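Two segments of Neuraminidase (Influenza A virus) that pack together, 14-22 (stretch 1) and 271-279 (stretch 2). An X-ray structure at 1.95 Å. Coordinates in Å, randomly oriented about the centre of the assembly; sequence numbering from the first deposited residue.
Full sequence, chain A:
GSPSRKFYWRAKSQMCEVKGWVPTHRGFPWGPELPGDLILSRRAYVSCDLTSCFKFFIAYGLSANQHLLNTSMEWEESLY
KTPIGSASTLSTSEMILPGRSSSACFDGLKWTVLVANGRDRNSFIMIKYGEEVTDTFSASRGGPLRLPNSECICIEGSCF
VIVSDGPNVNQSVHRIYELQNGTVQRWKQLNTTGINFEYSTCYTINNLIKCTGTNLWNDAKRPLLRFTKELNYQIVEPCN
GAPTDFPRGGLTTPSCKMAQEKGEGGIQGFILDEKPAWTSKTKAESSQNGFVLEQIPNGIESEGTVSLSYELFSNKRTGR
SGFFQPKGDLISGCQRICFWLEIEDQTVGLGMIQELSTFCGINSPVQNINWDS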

ATOM      1  N   GLN A  14     -14.278 -10.601  31.844  1.00 31.23           N
ATOM      2  CA  GLN A  14     -13.806 -11.920  32.223  1.00 24.49           C
ATOM      3  C   GLN A  14     -13.073 -12.539  31.046  1.00 29.60           C
ATOM      4  O   GLN A  14     -13.378 -12.243  29.901  1.00 27.20           O
ATOM      5  CB  GLN A  14     -14.976 -12.818  32.630  1.00 38.47           C
ATOM      6  CG  GLN A  14     -15.771 -12.314  33.836  1.00 57.42           C
ATOM      7  CD  GLN A  14     -14.952 -12.311  35.124  1.00 73.57           C
ATOM      8  OE1 GLN A  14     -14.008 -13.090  35.275  1.00 76.86           O
ATOM      9  NE2 GLN A  14     -15.311 -11.427  36.054  1.00 66.10           N
ATOM     10  N   MET A  15     -12.107 -13.393  31.341  1.00 29.23           N
ATOM     11  CA  MET A  15     -11.400 -14.118  30.302  1.00 29.79           C
ATOM     12  C   MET A  15     -12.288 -15.209  29.743  1.00 27.10           C
ATOM     13  O   MET A  15     -13.027 -15.843  30.484  1.00 31.83           O
ATOM     14  CB  MET A  15     -10.139 -14.751  30.866  1.00 26.04           C
ATOM     15  CG  MET A  15      -9.317 -15.475  29.787  1.00 35.97           C
ATOM     16  SD  MET A  15      -7.677 -15.991  30.341  1.00 47.32           S
ATOM     17  CE  MET A  15      -6.879 -14.376  30.446  1.00 39.82           C
ATOM     18  N   CYS A  16     -12.215 -15.436  28.436  1.00 29.50           N
ATOM     19  CA  CYS A  16     -12.952 -16.535  27.828  1.00 35.34           C
ATOM     20  C   CYS A  16     -12.464 -17.852  28.418  1.00 37.26           C
ATOM     21  O   CYS A  16     -11.291 -17.985  28.776  1.00 36.74           O
ATOM     22  CB  CYS A  16     -12.771 -16.535  26.308  1.00 32.32           C
ATOM     23  SG  CYS A  16     -13.358 -15.041  25.485  1.00 33.25           S
ATOM     24  N   GLU A  17     -13.359 -18.823  28.543  1.00 33.94           N
ATOM     25  CA  GLU A  17     -12.934 -20.168  28.918  1.00 30.77           C
ATOM     26  C   GLU A  17     -12.032 -20.697  27.810  1.00 27.96           C
ATOM     27  O   GLU A  17     -12.349 -20.542  26.626  1.00 34.60           O
ATOM     28  CB  GLU A  17     -14.132 -21.097  29.079  1.00 35.99           C
ATOM     29  CG  GLU A  17     -14.843 -21.001  30.417  1.00 58.89           C
ATOM     30  CD  GLU A  17     -15.359 -22.354  30.880  1.00 81.63           C
ATOM     31  OE1 GLU A  17     -16.366 -22.833  30.311  1.00 82.66           O
ATOM     32  OE2 GLU A  17     -14.740 -22.943  31.796  1.00 85.94           O
ATOM     33  N   VAL A  18     -10.917 -21.316  28.181  1.00 28.20           N
ATOM     34  CA  VAL A  18     -10.015 -21.881  27.171  1.00 29.97           C
ATOM     35  C   VAL A  18      -9.957 -23.400  27.249  1.00 32.80           C
ATOM     36  O   VAL A  18      -9.470 -23.955  28.232  1.00 32.97           O
ATOM     37  CB  VAL A  18      -8.595 -21.333  27.311  1.00 24.80           C
ATOM     38  CG1 VAL A  18      -7.653 -22.042  26.324  1.00 30.52           C
ATOM     39  CG2 VAL A  18      -8.577 -19.833  27.104  1.00 34.76           C
ATOM     40  N   LYS A  19     -10.436 -24.062  26.200  1.00 32.21           N
ATOM     41  CA  LYS A  19     -10.446 -25.523  26.144  1.00 37.78           C
ATOM     42  C   LYS A  19      -9.664 -26.018  24.942  1.00 34.75           C
ATOM     43  O   LYS A  19      -9.538 -27.216  24.722  1.00 33.58           O
ATOM     44  CB  LYS A  19     -11.880 -26.040  26.074  1.00 40.83           C
ATOM     45  CG  LYS A  19     -12.733 -25.598  27.251  1.00 43.30           C
ATOM     46  CD  LYS A  19     -14.131 -26.197  27.215  1.00 51.39           C
ATOM     47  CE  LYS A  19     -15.124 -25.297  27.946  1.00 68.17           C
ATOM     48  NZ  LYS A  19     -16.336 -26.023  28.409  1.00 74.56           N
ATOM     49  N   GLY A  20      -9.133 -25.089  24.161  1.00 30.12           N
ATOM     50  CA  GLY A  20      -8.309 -25.454  23.027  1.00 29.25           C
ATOM     51  C   GLY A  20      -7.502 -24.283  22.509  1.00 25.98           C
ATOM     52  O   GLY A  20      -7.685 -23.153  22.953  1.00 25.88           O
ATOM     53  N   TRP A  21      -6.610 -24.558  21.564  1.00 27.27           N
ATOM     54  CA  TRP A  21      -5.803 -23.512  20.948  1.00 25.71           C
ATOM     55  C   TRP A  21      -5.746 -23.759  19.457  1.00 30.23           C
ATOM     56  O   TRP A  21      -5.429 -24.859  19.018  1.00 30.26           O
ATOM     57  CB  TRP A  21      -4.389 -23.545  21.513  1.00 22.69           C
ATOM     58  CG  TRP A  21      -4.323 -23.389  23.011  1.00 26.41           C
ATOM     59  CD1 TRP A  21      -4.328 -24.386  23.940  1.00 30.43           C
ATOM     60  CD2 TRP A  21      -4.226 -22.163  23.738  1.00 27.02           C
ATOM     61  NE1 TRP A  21      -4.229 -23.856  25.202  1.00 24.54           N
ATOM     62  CE2 TRP A  21      -4.176 -22.492  25.104  1.00 26.49           C
ATOM     63  CE3 TRP A  21      -4.180 -20.820  23.368  1.00 19.81           C
ATOM     64  CZ2 TRP A  21      -4.083 -21.524  26.098  1.00 28.38           C
ATOM     65  CZ3 TRP A  21      -4.085 -19.866  24.358  1.00 26.39           C
ATOM     66  CH2 TRP A  21      -4.042 -20.223  25.702  1.00 27.75           C
ATOM     67  N   VAL A  22      -6.037 -22.733  18.674  1.00 24.35           N
ATOM     68  CA  VAL A  22      -6.015 -22.869  17.232  1.00 22.59           C
ATOM     69  C   VAL A  22      -5.094 -21.833  16.602  1.00 27.44           C
ATOM     70  O   VAL A  22      -5.003 -20.700  17.081  1.00 26.04           O
ATOM     71  CB  VAL A  22      -7.432 -22.756  16.629  1.00 29.69           C
ATOM     72  CG1 VAL A  22      -8.308 -23.888  17.142  1.00 28.49           C
ATOM     73  CG2 VAL A  22      -8.052 -21.412  16.951  1.00 33.39           C
TER
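Stretch 2 271-279: ILDEKPAWT

Stretch 2 meets stretch 1 through side chains rather than through paired backbones. The nearest CA atoms identified across the interface are far apart, 9.2 Å from Met15 CA to Glu274 CA and 8.4 Å from Val18 CA to Pro276 CA, too far for a shared sheet ladder, and no backbone-to-backbone hydrogen bond crosses. Both pairs advance together (15 to 18 against 274 to 276), so over this part the chains run in roughly the same direction. The buried surface, 347 Å² over both sides, is correspondingly modest.

The backbone of stretch 2 turns back on itself. Leu272 N donates to Trp278 O at 2.9 Å, and Trp278 N donates to Leu272 O at 3.1 Å, so the two residues form a reciprocal pair that closes off residues 273-277. A cis peptide bond precedes Pro276 within that span, and residues 277-279 run as strand. The pairing sets Leu272 and Trp278 side by side, and both CA-to-CB bonds point toward stretch 1. Stretch 1 answers with a loop that becomes strand at 20-22, from which Met15, Val18 and Trp21 point toward stretch 2.

Trp278, with the largest covered area of any residue here (89 Å²), is the main bump. One face of its indole (chi1 -72°, m) looks onto Trp21 NE1, and Val18 CG1 lies on that same side of the ring plane, out beyond the NE1 rim. Trp21 (chi1 -58°, m) presents its edge to this face: the planes stand at 90°, the centroids of the Trp21 five-membered ring and the Trp278 six-membered ring are 4.5 Å apart, and Trp21 NE1 comes to 3.3 Å from Trp278 CE3. At Val18, Val18 CG1 lies 4.0 Å from Trp278 CE2, while the carbonyl meets the indole edge, Val18 O to Trp278 CZ2 being 3.4 Å. Trp278 NE1 donates a weak hydrogen bond to Val18 O, 3.5 Å long with an angle of 132°. A water supplements it, donating to Val18 O at 2.5 Å and accepting from Trp278 NE1 at 3.2 Å.

Leu272 is the second bump. Both its methyls lie near Met15 SD, Leu272 CD1 at 4.1 Å and CD2 at 4.2 Å; CD2 also reaches Trp21 CH2 at 4.3 Å, at the ring edge, and Val18 CG2 at 4.5 Å. The extended Met15 side chain (chi1 and chi2 both t) carries that sulfur onward to Glu274, where Met15 SD is 3.9 Å from Glu274 CG. This contact uses the aliphatic part of the glutamate.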

ATOM      1  N   ILE A 271       3.093 -18.905  30.877  1.00 23.68           N
ATOM      2  CA  ILE A 271       2.143 -19.749  31.619  1.00 18.48           C
ATOM      3  C   ILE A 271       0.860 -18.934  31.780  1.00 20.17           C
ATOM      4  O   ILE A 271       0.902 -17.817  32.290  1.00 20.72           O
ATOM      5  CB  ILE A 271       2.691 -20.115  33.022  1.00 18.78           C
ATOM      6  CG1 ILE A 271       3.911 -21.040  32.897  1.00 16.58           C
ATOM      7  CG2 ILE A 271       1.599 -20.743  33.903  1.00 23.43           C
ATOM      8  CD1 ILE A 271       4.463 -21.522  34.217  1.00 22.36           C
ATOM      9  N   LEU A 272      -0.271 -19.458  31.317  1.00 23.46           N
ATOM     10  CA  LEU A 272      -1.548 -18.800  31.572  1.00 24.04           C
ATOM     11  C   LEU A 272      -1.941 -19.031  33.021  1.00 26.53           C
ATOM     12  O   LEU A 272      -2.352 -20.125  33.401  1.00 25.40           O
ATOM     13  CB  LEU A 272      -2.638 -19.310  30.637  1.00 21.73           C
ATOM     14  CG  LEU A 272      -3.962 -18.537  30.643  1.00 27.25           C
ATOM     15  CD1 LEU A 272      -3.754 -17.104  30.216  1.00 31.29           C
ATOM     16  CD2 LEU A 272      -4.980 -19.205  29.721  1.00 30.04           C
ATOM     17  N   ASP A 273      -1.830 -17.969  33.808  1.00 18.87           N
ATOM     18  CA  ASP A 273      -1.920 -18.033  35.259  1.00 20.69           C
ATOM     19  C   ASP A 273      -3.360 -17.761  35.703  1.00 22.00           C
ATOM     20  O   ASP A 273      -3.665 -16.719  36.276  1.00 25.01           O
ATOM     21  CB  ASP A 273      -0.936 -17.022  35.851  1.00 26.45           C
ATOM     22  CG  ASP A 273      -0.923 -17.014  37.362  1.00 30.12           C
ATOM     23  OD1 ASP A 273      -1.473 -17.949  37.995  1.00 27.74           O
ATOM     24  OD2 ASP A 273      -0.343 -16.055  37.911  1.00 25.16           O
ATOM     25  N   GLU A 274      -4.219 -18.735  35.405  1.00 25.67           N
ATOM     26  CA  GLU A 274      -5.631 -18.709  35.745  1.00 32.01           C
ATOM     27  C   GLU A 274      -6.037 -20.049  36.391  1.00 31.35           C
ATOM     28  O   GLU A 274      -5.197 -20.870  36.744  1.00 29.33           O
ATOM     29  CB  GLU A 274      -6.446 -18.475  34.470  1.00 26.50           C
ATOM     30  CG  GLU A 274      -6.047 -17.217  33.721  1.00 28.79           C
ATOM     31  CD  GLU A 274      -6.418 -15.964  34.489  1.00 27.71           C
ATOM     32  OE1 GLU A 274      -7.472 -16.004  35.159  1.00 30.38           O
ATOM     33  OE2 GLU A 274      -5.672 -14.956  34.441  1.00 28.99           O
ATOM     34  N   LYS A 275      -7.334 -20.253  36.540  1.00 25.37           N
ATOM     35  CA  LYS A 275      -7.870 -21.535  36.960  1.00 27.50           C
ATOM     36  C   LYS A 275      -8.973 -21.915  35.985  1.00 29.35           C
ATOM     37  O   LYS A 275     -10.038 -21.307  35.998  1.00 31.30           O
ATOM     38  CB  LYS A 275      -8.454 -21.446  38.367  1.00 34.34           C
ATOM     39  CG  LYS A 275      -7.426 -21.267  39.469  1.00 39.71           C
ATOM     40  CD  LYS A 275      -8.058 -21.518  40.834  1.00 43.34           C
ATOM     41  CE  LYS A 275      -7.144 -21.048  41.950  1.00 52.51           C
ATOM     42  NZ  LYS A 275      -7.923 -20.488  43.092  1.00 71.32           N
ATOM     43  N   PRO A 276      -8.723 -22.906  35.122  1.00 27.86           N
ATOM     44  CA  PRO A 276      -7.487 -23.676  34.954  1.00 25.04           C
ATOM     45  C   PRO A 276      -6.313 -22.849  34.460  1.00 26.04           C
ATOM     46  O   PRO A 276      -6.508 -21.821  33.805  1.00 25.07           O
ATOM     47  CB  PRO A 276      -7.855 -24.681  33.858  1.00 29.61           C
ATOM     48  CG  PRO A 276      -9.337 -24.790  33.922  1.00 34.91           C
ATOM     49  CD  PRO A 276      -9.793 -23.407  34.244  1.00 34.30           C
ATOM     50  N   ALA A 277      -5.108 -23.319  34.767  1.00 30.16           N
ATOM     51  CA  ALA A 277      -3.895 -22.754  34.208  1.00 26.72           C
ATOM     52  C   ALA A 277      -3.514 -23.534  32.962  1.00 26.88           C
ATOM     53  O   ALA A 277      -3.969 -24.659  32.767  1.00 26.41           O
ATOM     54  CB  ALA A 277      -2.771 -22.828  35.220  1.00 20.90           C
ATOM     55  N   TRP A 278      -2.671 -22.937  32.126  1.00 25.72           N
ATOM     56  CA  TRP A 278      -2.049 -23.669  31.026  1.00 24.50           C
ATOM     57  C   TRP A 278      -0.558 -23.446  31.050  1.00 23.69           C
ATOM     58  O   TRP A 278      -0.103 -22.304  31.190  1.00 22.11           O
ATOM     59  CB  TRP A 278      -2.590 -23.205  29.683  1.00 20.71           C
ATOM     60  CG  TRP A 278      -3.987 -23.633  29.409  1.00 25.47           C
ATOM     61  CD1 TRP A 278      -5.126 -23.054  29.870  1.00 22.69           C
ATOM     62  CD2 TRP A 278      -4.396 -24.728  28.586  1.00 23.68           C
ATOM     63  NE1 TRP A 278      -6.223 -23.712  29.377  1.00 27.66           N
ATOM     64  CE2 TRP A 278      -5.800 -24.745  28.585  1.00 26.63           C
ATOM     65  CE3 TRP A 278      -3.710 -25.693  27.845  1.00 21.98           C
ATOM     66  CZ2 TRP A 278      -6.531 -25.697  27.886  1.00 22.97           C
ATOM     67  CZ3 TRP A 278      -4.438 -26.638  27.149  1.00 26.94           C
ATOM     68  CH2 TRP A 278      -5.831 -26.631  27.171  1.00 31.81           C
ATOM     69  N   THR A 279       0.196 -24.539  30.933  1.00 20.59           N
ATOM     70  CA  THR A 279       1.639 -24.478  30.781  1.00 20.71           C
ATOM     71  C   THR A 279       1.980 -24.719  29.336  1.00 24.81           C
ATOM     72  O   THR A 279       1.169 -25.270  28.591  1.00 20.65           O
ATOM     73  CB  THR A 279       2.349 -25.534  31.641  1.00 25.17           C
ATOM     74  OG1 THR A 279       1.776 -26.815  31.384  1.00 31.64           O
ATOM     75  CG2 THR A 279       2.198 -25.203  33.131  1.00 28.76           C
TER
HETATM   76  O   HOH W   1      -9.152 -23.848  30.759  1.00 36.44           O